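PDB 6SLN: RagA protein from Porphyromonas gingivalis, which probably serves as a TonB-dependent outer-membrane receptor, importing substrate through a beta-barrel closed by a plug domain. Local coordinates for residues Ala189-Ala200 / Ser635-Glu643; Lys582-Asp593 / Ser604-Asp615. All blocks are in the same frame, centred on the assembly; numbering follows the deposited sequence.

How the interactions relate
Interaction 1 joins the plug to the inside of the barrel, whereas interaction 2 lies within the barrel wall. The strands 604-614 and 627-641 are neighbours there, so both contacts share a stretch of wall, with centres about 11 Å apart. Interaction 1 is mostly buried and irregular: a loop meets a strand through small side chains, one serine-to-carbonyl hydrogen bond, two weak backbone bonds and one ion pair. Interaction 2 is partly exposed and regular, with backbone bonds along almost its whole length; one of its faces lies largely at the surface and the other turns inward. That inward face reaches the plug loop of interaction 1, where Arg591 NE is hydrogen-bonded to Ser193 O.

Interaction 1 (Ala189-Ala200 / Ser635-Glu643); sequences ASATSIYGARAA and SYGTTGNSE
The guanidinium of Arg198 and the carboxylate of Glu643 stand almost perpendicular, their planes 89° apart, and Glu643 OE2 sits at the guanidinium edge, in its plane. This salt bridge measures 2.9 Å from Arg198 NH1 to Glu643 OE2. Elsewhere on the same guanidinium, NH2 is hydrogen-bonded to Pro158 O. The amide of Asn641 is a third flat group: its OD1 approaches Arg198 CB at 3.6 Å and accepts from Glu643 N, two residues on, at 3.2 Å, an Asx turn, the donor lying above the carbonyl plane. Asn641 ND2 is hydrogen-bonded to Glu678 OE2 and Ser155 O. These residues mark where the plug, inside the barrel of a TonB-dependent receptor, meets the wall: 189-200 is a loop between plug strands, and 635-643 contains the end of barrel strand 627-641. Ser642 OG reaches Ala197 O at 2.9 Å in the carbonyl plane, because chi1 of 44° sets it between the backbone N and carbonyl carbon; Tyr569 OH is its other partner. Ala200 N makes a weak bond to Gly640 O at 3.4 Å. Thr639 points its side chain at the plug loop, with CG2 4.1 Å from Ala189 CB. Further along, Ala189 CB rests on Gly637 CA at 3.6 Å, where the strand has no side chain, and Ser190 CB meets Ser635 CB at 3.6 Å.

Interaction 2 (Lys582-Asp593 / Ser604-Asp615); sequences KWMYIDFSVRND and SAWFYSVGGMFD
Asn592 lies over the Trp606 indole: its CB is 3.2 Å from the centroid of the six-membered ring and 6° off the ring normal, a CH-pi contact. The two residues form a non-hydrogen-bonded pair of a beta hairpin in the receptor barrel, whose strands run antiparallel at 176° with axes 4.4 Å apart, paired by reciprocal backbone bonds such as Ser589 N to Ser609 O at 2.8 Å. With CG anti to the backbone N (chi1 171°), the Asn592 amide continues across the same ring face, and ND2 ends above its rim. From there ND2 donates to Ser604 OG at 2.8 Å, nearly straight and in the amide plane. Phe588, Val590, Tyr608 and Val610 lie on the same face of the sheet as Asn592 and Trp606.

On the other face, Asp587, Ser589, Arg591 and Phe607 are buried. Asp587 OD2 accepts from plug residues Thr97 and Ser99. Arg591 NH1 forms a salt bridge to Asp593, which also bonds to Ser571. Towards the opposite end of the hairpin, Met613 SD is 5.3 Å from the centroid of the Tyr585 ring, approaching obliquely as a Met-aromatic contact, and Met613 CE is 3.6 Å from Tyr585 CD2.

Interaction 1 (Ala189-Ala200 / Ser635-Glu643)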
loop_
_atom_site.group_PDB
_atom_site.type_symbol
_atom_site.label_atom_id
_atom_site.label_comp_id
_atom_site.label_asym_id
_atom_site.label_seq_id
_atom_site.Cartn_x
_atom_site.Cartn_y
_atom_site.Cartn_z
ATOM N N ALA A 189 -31.447 2.355 32.231
ATOM C CA ALA A 189 -30.459 3.380 32.551
ATOM C C ALA A 189 -29.766 3.126 33.880
ATOM O O ALA A 189 -28.631 3.578 34.087
ATOM C CB ALA A 189 -31.127 4.752 32.573
ATOM N N SER A 190 -30.435 2.445 34.805
ATOM C CA SER A 190 -29.776 2.131 36.064
ATOM C C SER A 190 -28.743 1.036 35.879
ATOM O O SER A 190 -27.726 1.023 36.579
ATOM C CB SER A 190 -30.809 1.716 37.105
ATOM O OG SER A 190 -30.208 1.198 38.276
ATOM N N ALA A 191 -28.980 0.120 34.932
ATOM C CA ALA A 191 -28.081 -1.006 34.710
ATOM C C ALA A 191 -26.916 -0.661 33.803
ATOM O O ALA A 191 -25.939 -1.407 33.784
ATOM C CB ALA A 191 -28.834 -2.193 34.104
ATOM N N THR A 192 -27.002 0.435 33.048
ATOM C CA THR A 192 -25.970 0.827 32.097
ATOM C C THR A 192 -25.297 2.132 32.492
ATOM O O THR A 192 -24.875 2.900 31.629
ATOM C CB THR A 192 -26.551 0.958 30.690
ATOM O OG1 THR A 192 -27.352 2.142 30.605
ATOM C CG2 THR A 192 -27.413 -0.225 30.370
ATOM N N SER A 193 -25.195 2.405 33.788
ATOM C CA SER A 193 -24.738 3.720 34.218
ATOM C C SER A 193 -23.221 3.906 34.132
ATOM O O SER A 193 -22.765 5.050 34.020
ATOM C CB SER A 193 -25.224 3.988 35.634
ATOM O OG SER A 193 -25.058 2.845 36.442
ATOM N N ILE A 194 -22.427 2.832 34.140
ATOM C CA ILE A 194 -20.972 2.967 34.099
ATOM C C ILE A 194 -20.403 2.836 32.679
ATOM O O ILE A 194 -19.182 2.809 32.511
ATOM C CB ILE A 194 -20.305 1.970 35.059
ATOM C CG1 ILE A 194 -20.403 0.547 34.514
ATOM C CG2 ILE A 194 -20.944 2.059 36.429
ATOM C CD1 ILE A 194 -19.993 -0.534 35.514
ATOM N N TYR A 195 -21.252 2.799 31.654
ATOM C CA TYR A 195 -20.827 2.779 30.256
ATOM C C TYR A 195 -21.282 4.067 29.571
ATOM O O TYR A 195 -22.180 4.767 30.056
ATOM C CB TYR A 195 -21.377 1.525 29.545
ATOM C CG TYR A 195 -21.191 0.306 30.418
ATOM C CD1 TYR A 195 -19.958 -0.311 30.516
ATOM C CD2 TYR A 195 -22.222 -0.176 31.209
ATOM C CE1 TYR A 195 -19.761 -1.408 31.338
ATOM C CE2 TYR A 195 -22.034 -1.262 32.049
ATOM C CZ TYR A 195 -20.797 -1.877 32.108
ATOM O OH TYR A 195 -20.594 -2.963 32.935
ATOM N N GLY A 196 -20.645 4.412 28.450
ATOM C CA GLY A 196 -21.018 5.690 27.878
ATOM C C GLY A 196 -20.663 6.082 26.457
ATOM O O GLY A 196 -20.576 7.277 26.165
ATOM N N ALA A 197 -20.457 5.145 25.547
ATOM C CA ALA A 197 -20.411 5.660 24.185
ATOM C C ALA A 197 -21.819 5.743 23.629
ATOM O O ALA A 197 -22.165 6.689 22.902
ATOM C CB ALA A 197 -19.517 4.790 23.291
ATOM N N ARG A 198 -22.638 4.772 24.035
ATOM C CA ARG A 198 -24.005 4.628 23.576
ATOM C C ARG A 198 -24.748 3.642 24.474
ATOM O O ARG A 198 -25.420 2.732 23.984
ATOM C CB ARG A 198 -24.024 4.196 22.109
ATOM C CG ARG A 198 -23.095 3.054 21.759
ATOM C CD ARG A 198 -23.593 2.360 20.514
ATOM N NE ARG A 198 -23.077 1.005 20.342
ATOM C CZ ARG A 198 -21.882 0.717 19.834
ATOM N NH1 ARG A 198 -21.066 1.698 19.467
ATOM N NH2 ARG A 198 -21.494 -0.551 19.702
ATOM N N ALA A 199 -24.637 3.819 25.795
ATOM C CA ALA A 199 -25.494 3.092 26.730
ATOM C C ALA A 199 -26.960 3.220 26.373
ATOM O O ALA A 199 -27.757 2.348 26.728
ATOM C CB ALA A 199 -25.306 3.600 28.161
ATOM N N ALA A 200 -27.331 4.299 25.691
ATOM C CA ALA A 200 -28.701 4.496 25.260
ATOM C C ALA A 200 -29.239 3.313 24.468
ATOM O O ALA A 200 -30.461 3.141 24.384
ATOM C CB ALA A 200 -28.783 5.772 24.428
ATOM N N SER A 635 -36.420 2.310 37.649
ATOM C CA SER A 635 -35.269 3.120 37.305
ATOM C C SER A 635 -35.735 4.344 36.529
ATOM O O SER A 635 -36.731 4.301 35.799
ATOM C CB SER A 635 -34.272 2.329 36.447
ATOM O OG SER A 635 -34.475 2.578 35.056
ATOM N N TYR A 636 -35.013 5.439 36.698
ATOM C CA TYR A 636 -35.111 6.537 35.757
ATOM C C TYR A 636 -33.725 7.107 35.550
ATOM O O TYR A 636 -32.957 7.259 36.506
ATOM C CB TYR A 636 -36.041 7.648 36.217
ATOM C CG TYR A 636 -36.087 8.727 35.178
ATOM C CD1 TYR A 636 -36.824 8.555 34.014
ATOM C CD2 TYR A 636 -35.347 9.896 35.323
ATOM C CE1 TYR A 636 -36.847 9.525 33.036
ATOM C CE2 TYR A 636 -35.363 10.871 34.348
ATOM C CZ TYR A 636 -36.114 10.676 33.203
ATOM O OH TYR A 636 -36.147 11.634 32.217
ATOM N N GLY A 637 -33.410 7.431 34.307
ATOM C CA GLY A 637 -32.072 7.916 34.043
ATOM C C GLY A 637 -31.930 8.395 32.621
ATOM O O GLY A 637 -32.784 8.145 31.766
ATOM N N THR A 638 -30.827 9.100 32.388
ATOM C CA THR A 638 -30.473 9.631 31.086
ATOM C C THR A 638 -29.201 8.963 30.594
ATOM O O THR A 638 -28.329 8.581 31.383
ATOM C CB THR A 638 -30.256 11.141 31.129
ATOM O OG1 THR A 638 -29.334 11.460 32.181
ATOM C CG2 THR A 638 -31.563 11.823 31.389
ATOM N N THR A 639 -29.112 8.831 29.272
ATOM C CA THR A 639 -28.002 8.158 28.620
ATOM C C THR A 639 -27.732 8.875 27.310
ATOM O O THR A 639 -28.647 9.412 26.680
ATOM C CB THR A 639 -28.306 6.685 28.334
ATOM O OG1 THR A 639 -29.439 6.612 27.460
ATOM C CG2 THR A 639 -28.591 5.897 29.623
ATOM N N GLY A 640 -26.479 8.877 26.902
ATOM C CA GLY A 640 -26.103 9.490 25.653
ATOM C C GLY A 640 -25.998 8.476 24.531
ATOM O O GLY A 640 -25.861 7.272 24.759
ATOM N N ASN A 641 -26.093 8.991 23.308
ATOM C CA ASN A 641 -25.843 8.228 22.104
ATOM C C ASN A 641 -25.044 9.118 21.171
ATOM O O ASN A 641 -25.408 10.279 20.957
ATOM C CB ASN A 641 -27.148 7.763 21.434
ATOM C CG ASN A 641 -26.885 6.864 20.208
ATOM O OD1 ASN A 641 -25.747 6.482 19.939
ATOM N ND2 ASN A 641 -27.924 6.551 19.468
ATOM N N SER A 642 -23.948 8.577 20.629
ATOM C CA SER A 642 -23.085 9.360 19.752
ATOM C C SER A 642 -22.527 8.511 18.622
ATOM O O SER A 642 -21.557 8.922 17.965
ATOM C CB SER A 642 -21.929 9.978 20.515
ATOM O OG SER A 642 -21.377 9.013 21.386
ATOM N N GLU A 643 -23.107 7.337 18.389
ATOM C CA GLU A 643 -22.652 6.468 17.315
ATOM C C GLU A 643 -23.014 7.115 15.987
ATOM O O GLU A 643 -23.998 6.768 15.335
ATOM C CB GLU A 643 -23.261 5.079 17.430
ATOM C CG GLU A 643 -22.416 4.110 18.198
ATOM C CD GLU A 643 -20.939 4.319 18.003
ATOM O OE1 GLU A 643 -20.488 4.395 16.830
ATOM O OE2 GLU A 643 -20.233 4.403 19.040
#

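Interaction 2 (Lys582-Asp593 / Ser604-Asp615)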
loop_
_atom_site.group_PDB
_atom_site.type_symbol
_atom_site.label_atom_id
_atom_site.label_comp_id
_atom_site.label_asym_id
_atom_site.label_seq_id
_atom_site.Cartn_x
_atom_site.Cartn_y
_atom_site.Cartn_z
ATOM N N LYS A 582 -32.362 -5.128 54.650
ATOM C CA LYS A 582 -31.985 -5.834 53.435
ATOM C C LYS A 582 -33.205 -6.024 52.535
ATOM O O LYS A 582 -33.419 -7.095 51.954
ATOM C CB LYS A 582 -31.306 -7.168 53.751
ATOM C CG LYS A 582 -30.535 -7.231 55.079
ATOM C CD LYS A 582 -29.083 -6.744 54.938
ATOM C CE LYS A 582 -28.204 -7.228 56.084
ATOM N NZ LYS A 582 -28.086 -6.216 57.180
ATOM N N TRP A 583 -34.021 -4.976 52.403
ATOM C CA TRP A 583 -35.143 -4.990 51.469
ATOM C C TRP A 583 -35.255 -3.748 50.594
ATOM O O TRP A 583 -35.753 -3.868 49.471
ATOM C CB TRP A 583 -36.464 -5.180 52.223
ATOM C CG TRP A 583 -37.193 -3.893 52.564
ATOM C CD1 TRP A 583 -38.035 -3.172 51.754
ATOM C CD2 TRP A 583 -37.172 -3.213 53.818
ATOM N NE1 TRP A 583 -38.528 -2.081 52.433
ATOM C CE2 TRP A 583 -38.012 -2.085 53.702
ATOM C CE3 TRP A 583 -36.524 -3.447 55.028
ATOM C CZ2 TRP A 583 -38.208 -1.191 54.753
ATOM C CZ3 TRP A 583 -36.718 -2.560 56.072
ATOM C CH2 TRP A 583 -37.545 -1.442 55.926
ATOM N N MET A 584 -34.833 -2.569 51.048
ATOM C CA MET A 584 -34.931 -1.338 50.263
ATOM C C MET A 584 -33.543 -0.926 49.783
ATOM O O MET A 584 -32.681 -0.584 50.599
ATOM C CB MET A 584 -35.561 -0.215 51.079
ATOM C CG MET A 584 -35.720 1.086 50.314
ATOM S SD MET A 584 -36.380 2.362 51.391
ATOM C CE MET A 584 -34.994 3.476 51.497
ATOM N N TYR A 585 -33.344 -0.925 48.464
ATOM C CA TYR A 585 -32.081 -0.536 47.852
ATOM C C TYR A 585 -32.310 0.636 46.904
ATOM O O TYR A 585 -33.315 0.681 46.186
ATOM C CB TYR A 585 -31.442 -1.713 47.092
ATOM C CG TYR A 585 -31.144 -2.919 47.954
ATOM C CD1 TYR A 585 -29.944 -3.026 48.644
ATOM C CD2 TYR A 585 -32.071 -3.947 48.084
ATOM C CE1 TYR A 585 -29.671 -4.132 49.441
ATOM C CE2 TYR A 585 -31.810 -5.057 48.880
ATOM C CZ TYR A 585 -30.609 -5.144 49.553
ATOM O OH TYR A 585 -30.345 -6.241 50.342
ATOM N N ILE A 586 -31.379 1.592 46.910
ATOM C CA ILE A 586 -31.409 2.720 45.987
ATOM C C ILE A 586 -30.058 2.837 45.297
ATOM O O ILE A 586 -29.012 2.802 45.954
ATOM C CB ILE A 586 -31.761 4.041 46.687
ATOM C CG1 ILE A 586 -33.145 3.944 47.333
ATOM C CG2 ILE A 586 -31.722 5.172 45.675
ATOM C CD1 ILE A 586 -34.282 4.370 46.427
ATOM N N ASP A 587 -30.088 2.955 43.976
ATOM C CA ASP A 587 -28.928 3.244 43.154
ATOM C C ASP A 587 -29.055 4.657 42.608
ATOM O O ASP A 587 -30.160 5.160 42.374
ATOM C CB ASP A 587 -28.797 2.252 41.993
ATOM C CG ASP A 587 -28.742 0.810 42.462
ATOM O OD1 ASP A 587 -28.091 0.533 43.492
ATOM O OD2 ASP A 587 -29.360 -0.048 41.799
ATOM N N PHE A 588 -27.912 5.293 42.409
ATOM C CA PHE A 588 -27.870 6.658 41.920
ATOM C C PHE A 588 -26.574 6.793 41.135
ATOM O O PHE A 588 -25.522 6.354 41.605
ATOM C CB PHE A 588 -27.950 7.643 43.089
ATOM C CG PHE A 588 -27.600 9.043 42.720
ATOM C CD1 PHE A 588 -28.276 9.691 41.692
ATOM C CD2 PHE A 588 -26.594 9.720 43.393
ATOM C CE1 PHE A 588 -27.955 10.995 41.335
ATOM C CE2 PHE A 588 -26.268 11.021 43.044
ATOM C CZ PHE A 588 -26.953 11.660 42.010
ATOM N N SER A 589 -26.652 7.357 39.937
ATOM C CA SER A 589 -25.498 7.472 39.063
ATOM C C SER A 589 -25.474 8.864 38.445
ATOM O O SER A 589 -26.523 9.395 38.068
ATOM C CB SER A 589 -25.539 6.402 37.970
ATOM O OG SER A 589 -26.241 6.848 36.817
ATOM N N VAL A 590 -24.288 9.471 38.378
ATOM C CA VAL A 590 -24.061 10.647 37.546
ATOM C C VAL A 590 -22.738 10.445 36.821
ATOM O O VAL A 590 -21.818 9.803 37.333
ATOM C CB VAL A 590 -24.076 11.977 38.344
ATOM C CG1 VAL A 590 -22.946 12.034 39.326
ATOM C CG2 VAL A 590 -24.017 13.175 37.396
ATOM N N ARG A 591 -22.655 10.979 35.606
ATOM C CA ARG A 591 -21.485 10.769 34.768
ATOM C C ARG A 591 -21.405 11.912 33.769
ATOM O O ARG A 591 -22.400 12.586 33.489
ATOM C CB ARG A 591 -21.567 9.435 34.035
ATOM C CG ARG A 591 -22.653 9.477 32.971
ATOM C CD ARG A 591 -22.367 8.553 31.817
ATOM N NE ARG A 591 -21.730 7.345 32.301
ATOM C CZ ARG A 591 -20.637 6.842 31.768
ATOM N NH1 ARG A 591 -20.097 7.448 30.725
ATOM N NH2 ARG A 591 -20.105 5.739 32.271
ATOM N N ASN A 592 -20.205 12.120 33.228
ATOM C CA ASN A 592 -20.005 13.118 32.196
ATOM C C ASN A 592 -19.190 12.501 31.077
ATOM O O ASN A 592 -18.223 11.777 31.333
ATOM C CB ASN A 592 -19.295 14.355 32.734
ATOM C CG ASN A 592 -18.883 15.310 31.635
ATOM O OD1 ASN A 592 -17.810 15.177 31.061
ATOM N ND2 ASN A 592 -19.741 16.268 31.328
ATOM N N ASP A 593 -19.582 12.805 29.840
ATOM C CA ASP A 593 -18.998 12.219 28.639
ATOM C C ASP A 593 -18.655 13.320 27.650
ATOM O O ASP A 593 -19.471 14.216 27.402
ATOM C CB ASP A 593 -19.961 11.228 27.969
ATOM C CG ASP A 593 -20.170 9.981 28.782
ATOM O OD1 ASP A 593 -19.160 9.451 29.279
ATOM O OD2 ASP A 593 -21.330 9.529 28.926
ATOM N N SER A 604 -19.505 17.988 25.451
ATOM C CA SER A 604 -19.739 17.496 26.801
ATOM C C SER A 604 -21.218 17.335 27.127
ATOM O O SER A 604 -22.077 18.079 26.645
ATOM C CB SER A 604 -19.105 18.420 27.833
ATOM O OG SER A 604 -19.175 17.814 29.105
ATOM N N ALA A 605 -21.490 16.365 27.996
ATOM C CA ALA A 605 -22.849 15.936 28.278
ATOM C C ALA A 605 -22.871 15.211 29.618
ATOM O O ALA A 605 -22.074 14.299 29.851
ATOM C CB ALA A 605 -23.372 15.031 27.149
ATOM N N TRP A 606 -23.770 15.622 30.495
ATOM C CA TRP A 606 -23.921 15.004 31.797
ATOM C C TRP A 606 -25.126 14.084 31.776
ATOM O O TRP A 606 -26.160 14.403 31.171
ATOM C CB TRP A 606 -24.089 16.065 32.887
ATOM C CG TRP A 606 -22.824 16.791 33.201
ATOM C CD1 TRP A 606 -22.389 17.961 32.649
ATOM C CD2 TRP A 606 -21.824 16.390 34.141
ATOM N NE1 TRP A 606 -21.175 18.309 33.184
ATOM C CE2 TRP A 606 -20.806 17.362 34.104
ATOM C CE3 TRP A 606 -21.688 15.297 35.005
ATOM C CZ2 TRP A 606 -19.663 17.274 34.896
ATOM C CZ3 TRP A 606 -20.553 15.212 35.792
ATOM C CH2 TRP A 606 -19.557 16.198 35.735
ATOM N N PHE A 607 -24.990 12.936 32.433
ATOM C CA PHE A 607 -26.068 11.963 32.484
ATOM C C PHE A 607 -26.182 11.426 33.898
ATOM O O PHE A 607 -25.227 11.443 34.679
ATOM C CB PHE A 607 -25.860 10.812 31.497
ATOM C CG PHE A 607 -25.699 11.258 30.081
ATOM C CD1 PHE A 607 -26.805 11.607 29.319
ATOM C CD2 PHE A 607 -24.438 11.337 29.507
ATOM C CE1 PHE A 607 -26.650 12.023 28.000
ATOM C CE2 PHE A 607 -24.280 11.748 28.189
ATOM C CZ PHE A 607 -25.381 12.096 27.434
ATOM N N TYR A 608 -27.375 10.950 34.218
ATOM C CA TYR A 608 -27.641 10.476 35.557
ATOM C C TYR A 608 -28.672 9.373 35.479
ATOM O O TYR A 608 -29.386 9.235 34.484
ATOM C CB TYR A 608 -28.172 11.581 36.462
ATOM C CG TYR A 608 -29.470 12.156 35.950
ATOM C CD1 TYR A 608 -30.700 11.632 36.345
ATOM C CD2 TYR A 608 -29.463 13.217 35.056
ATOM C CE1 TYR A 608 -31.885 12.156 35.870
ATOM C CE2 TYR A 608 -30.641 13.758 34.580
ATOM C CZ TYR A 608 -31.849 13.224 34.983
ATOM O OH TYR A 608 -33.013 13.774 34.491
ATOM N N SER A 609 -28.761 8.622 36.572
ATOM C CA SER A 609 -29.777 7.604 36.736
ATOM C C SER A 609 -30.128 7.527 38.207
ATOM O O SER A 609 -29.297 7.790 39.078
ATOM C CB SER A 609 -29.297 6.234 36.254
ATOM O OG SER A 609 -28.898 5.445 37.362
ATOM N N VAL A 610 -31.358 7.152 38.480
ATOM C CA VAL A 610 -31.794 6.897 39.838
ATOM C C VAL A 610 -32.602 5.618 39.801
ATOM O O VAL A 610 -33.501 5.476 38.966
ATOM C CB VAL A 610 -32.621 8.071 40.386
ATOM C CG1 VAL A 610 -33.636 8.489 39.349
ATOM C CG2 VAL A 610 -33.298 7.690 41.689
ATOM N N GLY A 611 -32.255 4.673 40.673
ATOM C CA GLY A 611 -32.865 3.366 40.649
ATOM C C GLY A 611 -33.308 2.941 42.039
ATOM O O GLY A 611 -32.796 3.411 43.054
ATOM N N GLY A 612 -34.287 2.044 42.056
ATOM C CA GLY A 612 -34.791 1.491 43.294
ATOM C C GLY A 612 -35.191 0.042 43.135
ATOM O O GLY A 612 -35.803 -0.330 42.131
ATOM N N MET A 613 -34.818 -0.792 44.102
ATOM C CA MET A 613 -35.283 -2.171 44.187
ATOM C C MET A 613 -35.859 -2.390 45.579
ATOM O O MET A 613 -35.142 -2.256 46.576
ATOM C CB MET A 613 -34.149 -3.166 43.910
ATOM C CG MET A 613 -34.586 -4.638 43.898
ATOM S SD MET A 613 -34.827 -5.414 45.529
ATOM C CE MET A 613 -33.320 -6.371 45.659
ATOM N N PHE A 614 -37.142 -2.747 45.646
ATOM C CA PHE A 614 -37.850 -2.955 46.905
ATOM C C PHE A 614 -38.222 -4.423 47.018
ATOM O O PHE A 614 -38.950 -4.946 46.169
ATOM C CB PHE A 614 -39.098 -2.079 46.979
ATOM C CG PHE A 614 -38.854 -0.659 46.568
ATOM C CD1 PHE A 614 -38.473 0.291 47.504
ATOM C CD2 PHE A 614 -38.993 -0.273 45.242
ATOM C CE1 PHE A 614 -38.247 1.592 47.131
ATOM C CE2 PHE A 614 -38.765 1.031 44.859
ATOM C CZ PHE A 614 -38.392 1.967 45.806
ATOM N N ASP A 615 -37.737 -5.083 48.064
ATOM C CA ASP A 615 -37.890 -6.531 48.187
ATOM C C ASP A 615 -39.181 -6.848 48.932
ATOM O O ASP A 615 -39.211 -6.885 50.165
ATOM C CB ASP A 615 -36.688 -7.145 48.886
ATOM C CG ASP A 615 -36.564 -8.618 48.602
ATOM O OD1 ASP A 615 -37.578 -9.338 48.754
ATOM O OD2 ASP A 615 -35.463 -9.053 48.198
#